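Ice-binding protein 1 (Shewanella frigidimarina, PDB 6BG8) adsorbs its bacterium onto ice and inhibits ice-crystal growth, lowering the freezing point of water, this chain being its DUF3494 ice-binding domain. Local coordinates at residues F198-V202 with N215-R219; A98-L102 with V202-S206. One frame throughout, in Å; residues are numbered along the deposited sequence. Where two conformers were deposited one is given.

Interaction 1 of 2, residues F198-V202 with N215-R219; sequences FSGNV and NVTGR
Two successive coils of the DUF3494 beta-solenoid pair in parallel, through their backbones and around two stacked corners, G200 on G218, near the centre of the domain. The register is F198 with V216, S199 with T217, G200 with G218 and N201 with R219, CA-CA 4.4 to 4.8 Å. Five backbone hydrogen bonds form the ladder: F198 N to N215 O (2.8 Å), T217 N to F198 O (2.9 Å), G200 N to T217 O (2.9 Å), R219 N to G200 O (3.2 Å) and V202 N to R219 O (2.8 Å). G200 adopts phi/psi 131/169 and G218 155/-130; an ideal CB on G218 would clash, 1.8 Å from G200 O. Glycines thus stack at equivalent corners of successive coils in this beta-solenoid. F198 (chi1 t) and V216 share the inward face, F198 CB lying 4.4 Å from V216 CG2. On the other face N201 (chi1 m) accepts at OD1 a 2.8 Å hydrogen bond from R219 NH1, while R219 NH2 is hydrogen-bonded to A12 O. Water 1 is hydrogen-bonded to F198 O and N215 OD1 (both 2.8 Å) and T217 OG1 (3.0 Å); N215 ends the predicted ice-binding motif starting at T212.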
# COMPACT_ATOMS: atom_id res chain seq x y z
N PHE A 198 6.18 -9.44 -0.40
CA PHE A 198 4.79 -9.03 -0.19
C PHE A 198 4.23 -8.44 -1.48
O PHE A 198 4.92 -7.72 -2.20
CB PHE A 198 4.69 -8.00 0.96
CG PHE A 198 3.27 -7.69 1.37
CD1 PHE A 198 2.50 -6.82 0.62
CD2 PHE A 198 2.74 -8.23 2.52
CE1 PHE A 198 1.19 -6.54 0.99
CE2 PHE A 198 1.44 -7.95 2.91
CZ PHE A 198 0.66 -7.10 2.14
N SER A 199 2.95 -8.75 -1.76
CA SER A 199 2.24 -8.25 -2.94
C SER A 199 0.90 -7.67 -2.52
O SER A 199 0.18 -8.27 -1.73
CB SER A 199 2.00 -9.37 -3.96
OG SER A 199 3.18 -9.64 -4.69
N GLY A 200 0.56 -6.50 -3.06
CA GLY A 200 -0.77 -5.95 -2.90
C GLY A 200 -0.76 -4.49 -2.47
O GLY A 200 0.26 -3.92 -2.10
N ASN A 201 -1.96 -3.89 -2.53
CA ASN A 201 -2.16 -2.51 -2.13
C ASN A 201 -2.64 -2.48 -0.68
O ASN A 201 -3.74 -2.93 -0.38
CB ASN A 201 -3.18 -1.82 -3.04
CG ASN A 201 -2.78 -1.89 -4.50
OD1 ASN A 201 -1.97 -1.09 -4.96
ND2 ASN A 201 -3.34 -2.86 -5.23
N VAL A 202 -1.82 -1.92 0.20
CA VAL A 202 -2.11 -1.92 1.63
C VAL A 202 -2.81 -0.61 1.99
O VAL A 202 -2.26 0.47 1.76
CB VAL A 202 -0.82 -2.10 2.45
CG1 VAL A 202 -1.12 -2.08 3.93
CG2 VAL A 202 -0.13 -3.41 2.07
N ASN A 215 10.56 -7.05 0.59
CA ASN A 215 10.31 -6.61 -0.78
C ASN A 215 8.80 -6.43 -0.96
O ASN A 215 8.04 -7.37 -0.75
CB ASN A 215 10.84 -7.64 -1.78
CG ASN A 215 10.82 -7.14 -3.21
OD1 ASN A 215 9.76 -6.89 -3.77
ND2 ASN A 215 12.00 -6.99 -3.80
N VAL A 216 8.38 -5.24 -1.38
CA VAL A 216 6.96 -4.95 -1.59
C VAL A 216 6.72 -4.67 -3.06
O VAL A 216 7.44 -3.89 -3.68
CB VAL A 216 6.50 -3.76 -0.72
CG1 VAL A 216 5.08 -3.36 -1.07
CG2 VAL A 216 6.60 -4.09 0.76
N THR A 217 5.69 -5.31 -3.63
CA THR A 217 5.18 -4.96 -4.95
C THR A 217 3.72 -4.59 -4.76
O THR A 217 2.90 -5.46 -4.43
CB THR A 217 5.33 -6.10 -5.95
OG1 THR A 217 6.72 -6.44 -6.07
CG2 THR A 217 4.81 -5.69 -7.31
N GLY A 218 3.39 -3.32 -4.92
CA GLY A 218 2.03 -2.89 -4.65
C GLY A 218 1.98 -1.43 -4.29
O GLY A 218 2.55 -0.61 -5.01
N ARG A 219 1.32 -1.10 -3.19
CA ARG A 219 1.24 0.27 -2.69
C ARG A 219 1.11 0.22 -1.17
O ARG A 219 0.56 -0.73 -0.63
CB ARG A 219 0.04 1.02 -3.27
CG ARG A 219 0.11 1.33 -4.76
CD ARG A 219 -1.12 2.12 -5.19
NE ARG A 219 -1.09 2.46 -6.60
CZ ARG A 219 -1.44 1.63 -7.58
NH1 ARG A 219 -1.86 0.40 -7.29
NH2 ARG A 219 -1.41 2.03 -8.84
O HOH W 1 7.25 -8.18 -3.74

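Interaction 2 of 2, residues A98-L102 with V202-S206; sequences AYNFL and VFAWS
Helix 98-102 crosses strand 202-204 at -92°, axes 9.3 Å apart at closest approach, as the long helix of the DUF3494 fold runs alongside its beta-solenoid. The nearest CA pair is Y99 with F203, 6.1 Å apart. Helical phi/psi values hold throughout 98-102, with L102 N bonded to A98 O at 3.1 Å, whereas V202 to A204 are extended and W205 turns to -63/-41. No hydrogen bond joins the segments; the packing is apolar and buries 312 Å². F203 (chi1 m, chi2 77°) points its CA-to-CB bond toward the helix, as A98 and L102 do toward the strand. Its ring receives A98 CB at 3.6 Å from CE2, and L102 CD1 makes a CH-pi contact over one face, 3.9 Å from the centroid and 30° off the normal. The F203 ring also stacks on F221 of the next coil. Y99 (chi1 t) is sideways at CA-to-CB, but its ring comes nearer the strand: CE2 is 3.7 Å from F203 O, CD2 4.1 Å from F203 CB, and OH hydrogen-bonded to R185 NH1. With ring planes at an oblique 52°, W205 (chi1 t) puts CE3 over one face of Y99, 3.5 Å from Y99 CE1.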
# COMPACT_ATOMS: atom_id res chain seq x y z
N ALA A 98 -11.27 5.24 -1.13
CA ALA A 98 -10.82 3.88 -1.40
C ALA A 98 -10.76 3.04 -0.13
O ALA A 98 -11.13 1.85 -0.16
CB ALA A 98 -9.45 3.92 -2.08
N TYR A 99 -10.26 3.60 0.98
CA TYR A 99 -10.29 2.86 2.23
C TYR A 99 -11.72 2.46 2.58
O TYR A 99 -11.98 1.31 2.96
CB TYR A 99 -9.67 3.67 3.38
CG TYR A 99 -9.76 2.93 4.71
CD1 TYR A 99 -10.90 3.03 5.50
CD2 TYR A 99 -8.74 2.08 5.13
CE1 TYR A 99 -11.02 2.33 6.68
CE2 TYR A 99 -8.86 1.37 6.32
CZ TYR A 99 -10.01 1.51 7.09
OH TYR A 99 -10.17 0.83 8.27
N ASN A 100 -12.65 3.41 2.45
CA ASN A 100 -14.05 3.16 2.79
C ASN A 100 -14.66 2.10 1.89
O ASN A 100 -15.48 1.29 2.35
CB ASN A 100 -14.85 4.46 2.69
CG ASN A 100 -14.71 5.33 3.93
OD1 ASN A 100 -14.01 4.98 4.89
ND2 ASN A 100 -15.38 6.48 3.90
N PHE A 101 -14.31 2.11 0.61
CA PHE A 101 -14.79 1.08 -0.31
C PHE A 101 -14.36 -0.29 0.17
O PHE A 101 -15.16 -1.23 0.23
CB PHE A 101 -14.25 1.37 -1.72
CG PHE A 101 -14.70 0.39 -2.78
CD1 PHE A 101 -14.21 -0.91 -2.83
CD2 PHE A 101 -15.59 0.81 -3.76
CE1 PHE A 101 -14.63 -1.79 -3.82
CE2 PHE A 101 -16.01 -0.08 -4.76
CZ PHE A 101 -15.53 -1.38 -4.79
N LEU A 102 -13.08 -0.43 0.55
CA LEU A 102 -12.56 -1.73 0.95
C LEU A 102 -13.10 -2.15 2.31
O LEU A 102 -13.27 -3.35 2.56
CB LEU A 102 -11.03 -1.68 0.97
CG LEU A 102 -10.34 -1.64 -0.39
CD1 LEU A 102 -8.85 -1.36 -0.24
CD2 LEU A 102 -10.56 -2.95 -1.14
N VAL A 202 -1.82 -1.92 0.20
CA VAL A 202 -2.11 -1.92 1.63
C VAL A 202 -2.81 -0.61 1.99
O VAL A 202 -2.26 0.47 1.76
CB VAL A 202 -0.82 -2.10 2.45
CG1 VAL A 202 -1.12 -2.08 3.93
CG2 VAL A 202 -0.13 -3.41 2.07
N PHE A 203 -4.01 -0.71 2.54
CA PHE A 203 -4.76 0.42 3.09
C PHE A 203 -4.90 0.20 4.60
O PHE A 203 -5.88 -0.39 5.06
CB PHE A 203 -6.13 0.56 2.43
CG PHE A 203 -6.08 0.96 0.99
CD1 PHE A 203 -5.74 0.04 0.00
CD2 PHE A 203 -6.40 2.27 0.61
CE1 PHE A 203 -5.70 0.41 -1.33
CE2 PHE A 203 -6.36 2.64 -0.72
CZ PHE A 203 -6.01 1.71 -1.69
N ALA A 204 -3.91 0.66 5.36
CA ALA A 204 -3.94 0.57 6.81
C ALA A 204 -4.55 1.83 7.38
O ALA A 204 -4.15 2.94 7.02
CB ALA A 204 -2.53 0.37 7.38
N TRP A 205 -5.54 1.68 8.27
CA TRP A 205 -6.15 2.86 8.86
C TRP A 205 -5.13 3.65 9.67
O TRP A 205 -5.11 4.88 9.62
CB TRP A 205 -7.34 2.49 9.74
CG TRP A 205 -7.95 3.70 10.38
CD1 TRP A 205 -7.81 4.10 11.68
CD2 TRP A 205 -8.76 4.68 9.73
NE1 TRP A 205 -8.51 5.27 11.88
CE2 TRP A 205 -9.09 5.65 10.70
CE3 TRP A 205 -9.24 4.84 8.43
CZ2 TRP A 205 -9.90 6.76 10.41
CZ3 TRP A 205 -10.05 5.95 8.14
CH2 TRP A 205 -10.35 6.89 9.13
N SER A 206 -4.29 2.95 10.43
CA SER A 206 -3.29 3.62 11.26
C SER A 206 -1.96 3.76 10.52
O SER A 206 -1.74 4.77 9.85
CB SER A 206 -3.09 2.87 12.58
OG SER A 206 -2.93 1.48 12.34

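How the interactions relate
From the N terminus, helix 84-103 comes first and supplies A98-L102; about a hundred residues later strand 197-204 returns to it, so interaction 2 closes a long-range loop spanning several solenoid coils. Interaction 1 closes a far shorter one, a single coil in which 12 residues separate F198-V202 from N215-R219. The short loop begins on the stretch of chain where the long one ends, so the two overlap there rather than nest, and V202 is common to both. Strand 197-204 thus pairs with the next coil along its length and also meets the helix at its last residues, with the two contact centres 14 Å apart.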